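Local coordinates for protein purine nucleoside phosphorylase (PDB 5KO5) that probably catalyses the reversible phosphorolysis of purine nucleosides such as inosine and guanosine to the free base and ribose 1-phosphate, at residues Pro101-Lys106 with Pro152-Phe157. Numbering follows the deposited sequence.
Sequences PIRVMK and PNQDEF. With EDO (1,2-ethanediol), chain E.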
ATOM      1  N   PRO A 101     -22.301  -1.492   5.692  1.00 13.44           N
ATOM      2  CA  PRO A 101     -22.988  -1.016   6.906  1.00 14.30           C
ATOM      3  C   PRO A 101     -23.120   0.492   6.989  1.00 13.93           C
ATOM      4  O   PRO A 101     -24.141   0.985   7.491  1.00 14.68           O
ATOM      5  CB  PRO A 101     -22.125  -1.589   8.041  1.00 17.04           C
ATOM      6  CG  PRO A 101     -21.555  -2.837   7.457  1.00 15.66           C
ATOM      7  CD  PRO A 101     -21.223  -2.444   6.028  1.00 13.85           C
ATOM      8  N   ILE A 102     -22.101   1.240   6.541  1.00 15.29           N
ATOM      9  CA  ILE A 102     -22.189   2.698   6.584  1.00 15.70           C
ATOM     10  C   ILE A 102     -23.240   3.198   5.599  1.00 13.61           C
ATOM     11  O   ILE A 102     -24.003   4.128   5.888  1.00 14.84           O
ATOM     12  CB  ILE A 102     -20.818   3.330   6.288  1.00 15.17           C
ATOM     13  CG1 ILE A 102     -19.737   2.798   7.229  1.00 21.12           C
ATOM     14  CG2 ILE A 102     -20.929   4.847   6.383  1.00 13.85           C
ATOM     15  CD1 ILE A 102     -20.078   2.960   8.674  1.00 21.19           C
ATOM     16  N   ARG A 103     -23.279   2.600   4.413  1.00 13.49           N
ATOM     17  CA  ARG A 103     -24.307   2.969   3.447  1.00 13.12           C
ATOM     18  C   ARG A 103     -25.704   2.592   3.928  1.00 14.28           C
ATOM     19  O   ARG A 103     -26.669   3.311   3.636  1.00 13.80           O
ATOM     20  CB  ARG A 103     -23.962   2.358   2.097  1.00 14.04           C
ATOM     21  CG  ARG A 103     -22.747   3.057   1.524  1.00 13.10           C
ATOM     22  CD  ARG A 103     -22.255   2.485   0.202  1.00 13.58           C
ATOM     23  NE  ARG A 103     -21.205   3.365  -0.310  1.00 13.66           N
ATOM     24  CZ  ARG A 103     -20.358   3.042  -1.276  1.00 14.05           C
ATOM     25  NH1 ARG A 103     -20.442   1.856  -1.872  1.00 16.59           N
ATOM     26  NH2 ARG A 103     -19.419   3.909  -1.638  1.00 14.86           N
ATOM     27  N   VAL A 104     -25.830   1.492   4.675  1.00 13.69           N
ATOM     28  CA  VAL A 104     -27.102   1.182   5.322  1.00 14.68           C
ATOM     29  C   VAL A 104     -27.468   2.272   6.321  1.00 15.24           C
ATOM     30  O   VAL A 104     -28.615   2.728   6.363  1.00 16.99           O
ATOM     31  CB  VAL A 104     -27.042  -0.215   5.964  1.00 14.81           C
ATOM     32  CG1 VAL A 104     -28.256  -0.453   6.855  1.00 17.72           C
ATOM     33  CG2 VAL A 104     -26.954  -1.276   4.864  1.00 15.18           C
ATOM     34  N   MET A 105     -26.504   2.715   7.136  1.00 15.46           N
ATOM     35  CA  MET A 105     -26.769   3.851   8.016  1.00 17.84           C
ATOM     36  C   MET A 105     -27.315   5.035   7.234  1.00 15.30           C
ATOM     37  O   MET A 105     -28.277   5.674   7.667  1.00 16.65           O
ATOM     38  CB  MET A 105     -25.501   4.279   8.749  1.00 15.94           C
ATOM     39  CG  MET A 105     -25.064   3.331   9.839  1.00 17.17           C
ATOM     40  SD  MET A 105     -23.680   4.077  10.712  1.00 19.71           S
ATOM     41  CE  MET A 105     -23.320   2.805  11.928  1.00 21.65           C
ATOM     42  N   LYS A 106     -26.722   5.338   6.075  1.00 15.38           N
ATOM     43  CA  LYS A 106     -27.194   6.468   5.284  1.00 14.77           C
ATOM     44  C   LYS A 106     -28.652   6.280   4.887  1.00 15.02           C
ATOM     45  O   LYS A 106     -29.469   7.193   5.042  1.00 17.14           O
ATOM     46  CB  LYS A 106     -26.314   6.652   4.044  1.00 14.46           C
ATOM     47  CG  LYS A 106     -26.788   7.771   3.093  1.00 15.43           C
ATOM     48  CD  LYS A 106     -26.501   9.162   3.664  1.00 16.50           C
ATOM     49  CE  LYS A 106     -27.175  10.282   2.890  1.00 20.11           C
ATOM     50  NZ  LYS A 106     -26.718  10.392   1.488  1.00 26.88           N
ATOM     51  N   PRO A 152     -15.679  -0.090  -8.575  1.00 13.39           N
ATOM     52  CA  PRO A 152     -16.675   0.751  -9.252  1.00 13.61           C
ATOM     53  C   PRO A 152     -17.269   1.740  -8.265  1.00 13.06           C
ATOM     54  O   PRO A 152     -17.452   1.427  -7.087  1.00 14.27           O
ATOM     55  CB  PRO A 152     -17.731  -0.255  -9.714  1.00 18.56           C
ATOM     56  CG  PRO A 152     -17.533  -1.460  -8.826  1.00 28.07           C
ATOM     57  CD  PRO A 152     -16.053  -1.515  -8.566  1.00 15.22           C
ATOM     58  N   ASN A 153     -17.544   2.954  -8.735  1.00 12.88           N
ATOM     59  CA  ASN A 153     -18.265   3.901  -7.893  1.00 10.99           C
ATOM     60  C   ASN A 153     -19.749   3.564  -7.834  1.00 13.65           C
ATOM     61  O   ASN A 153     -20.363   3.194  -8.838  1.00 15.60           O
ATOM     62  CB  ASN A 153     -18.112   5.334  -8.398  1.00 13.37           C
ATOM     63  CG  ASN A 153     -18.647   6.344  -7.394  1.00 13.42           C
ATOM     64  OD1 ASN A 153     -18.183   6.381  -6.258  1.00 13.17           O
ATOM     65  ND2 ASN A 153     -19.624   7.150  -7.792  1.00 14.29           N
ATOM     66  N   GLN A 154     -20.328   3.723  -6.649  1.00 12.76           N
ATOM     67  CA  GLN A 154     -21.769   3.573  -6.456  1.00 13.16           C
ATOM     68  C   GLN A 154     -22.366   4.980  -6.477  1.00 14.20           C
ATOM     69  O   GLN A 154     -22.398   5.687  -5.465  1.00 15.16           O
ATOM     70  CB  GLN A 154     -22.055   2.815  -5.161  1.00 14.11           C
ATOM     71  CG  GLN A 154     -21.372   1.449  -5.104  1.00 14.36           C
ATOM     72  CD  GLN A 154     -21.732   0.548  -6.274  1.00 17.41           C
ATOM     73  OE1 GLN A 154     -22.805   0.663  -6.865  1.00 19.82           O
ATOM     74  NE2 GLN A 154     -20.821  -0.362  -6.615  1.00 18.60           N
ATOM     75  N   ASP A 155     -22.828   5.381  -7.665  1.00 14.70           N
ATOM     76  CA  ASP A 155     -23.195   6.775  -7.919  1.00 15.56           C
ATOM     77  C   ASP A 155     -24.329   7.259  -7.022  1.00 16.85           C
ATOM     78  O   ASP A 155     -24.400   8.455  -6.700  1.00 18.10           O
ATOM     79  CB  ASP A 155     -23.612   6.948  -9.385  1.00 17.84           C
ATOM     80  CG  ASP A 155     -22.480   6.645 -10.362  1.00 20.40           C
ATOM     81  OD1 ASP A 155     -21.322   6.969 -10.056  1.00 19.51           O
ATOM     82  OD2 ASP A 155     -22.754   6.094 -11.452  1.00 26.43           O
ATOM     83  N   GLU A 156     -25.233   6.362  -6.614  1.00 17.94           N
ATOM     84  CA  GLU A 156     -26.350   6.784  -5.777  1.00 19.87           C
ATOM     85  C   GLU A 156     -25.894   7.273  -4.414  1.00 18.67           C
ATOM     86  O   GLU A 156     -26.635   8.010  -3.747  1.00 20.39           O
ATOM     87  CB  GLU A 156     -27.339   5.636  -5.587  1.00 19.70           C
ATOM     88  CG  GLU A 156     -28.014   5.192  -6.857  1.00 21.42           C
ATOM     89  CD  GLU A 156     -27.256   4.107  -7.580  1.00 21.51           C
ATOM     90  OE1 GLU A 156     -26.056   3.889  -7.274  1.00 20.76           O
ATOM     91  OE2 GLU A 156     -27.867   3.465  -8.456  1.00 27.31           O
ATOM     92  N   PHE A 157     -24.702   6.875  -3.979  1.00 14.75           N
ATOM     93  CA  PHE A 157     -24.207   7.315  -2.685  1.00 15.82           C
ATOM     94  C   PHE A 157     -23.317   8.541  -2.768  1.00 13.96           C
ATOM     95  O   PHE A 157     -23.366   9.388  -1.871  1.00 17.26           O
ATOM     96  CB  PHE A 157     -23.498   6.168  -1.957  1.00 16.93           C
ATOM     97  CG  PHE A 157     -24.434   5.080  -1.541  1.00 15.75           C
ATOM     98  CD1 PHE A 157     -25.262   5.252  -0.442  1.00 15.46           C
ATOM     99  CD2 PHE A 157     -24.522   3.904  -2.265  1.00 17.30           C
ATOM    100  CE1 PHE A 157     -26.158   4.261  -0.066  1.00 16.13           C
ATOM    101  CE2 PHE A 157     -25.407   2.906  -1.885  1.00 16.54           C
ATOM    102  CZ  PHE A 157     -26.225   3.090  -0.794  1.00 19.04           C
TER
HETATM  103  C1  EDO E 304     -28.008   7.543  -0.785  1.00 27.57           C
HETATM  104  O1  EDO E 304     -26.937   8.480  -0.601  1.00 29.98           O
HETATM  105  C2  EDO E 304     -29.354   8.256  -0.764  1.00 32.50           C
HETATM  106  O2  EDO E 304     -29.723   8.586   0.583  1.00 34.81           O
HETATM  107  O   HOH W   1     -18.454   4.187  -4.413  1.00 14.32           O
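R103 lies over one face of the F157 ring with the carbon part of its side chain. R103 CB is 3.6 Å from CE1 of F157. Further out, R103 CD sits 3.7 Å from the centroid of the F157 ring and 15° off the ring normal, a CH-pi contact. The chain is extended from CG to NE, with chi2 at 177°, which carries it across the ring and past it. The closest approach to the ring is by R103 CB and CD. The guanidinium is nearly parallel to the ring, with 7° between the planes, but it lies past the rim and F157 CG meets it obliquely. The guanidinium then reaches Q154, whose CB covers one of its faces. NH1 of R103 comes within 3.4 Å of Q154 CG. CB of Q154 also lies in plane at the edge of the F157 ring.

The polar end of R103 is held in two ways. NH1 donates to the backbone oxygen of A7, near the start of the modelled chain. R103 NH2 donates to a water at 3.0 Å, which also accepts from Q154 N and donates to N153 OD1. N153 is set by its own bonds: ND2 donates to D155 OD1 at 2.8 Å, and OD1 is also bonded to H232 NE2. K106 NZ bonds to O1 of a 1,2-ethanediol at 2.8 Å and to the C233 oxygen. The diol probably comes from the crystallisation liquor, and its bond to E156 O is weak.

The contact joins helix 95-108 to the loop between helices 140-143 and 170-182. H232 of helix 224-232 touches both R103 and F157, and A12 of helix 9-23 also packs on F157. Direct contact between the two segments is van der Waals and CH-pi, while water links the arginine charge to the loop's polar groups.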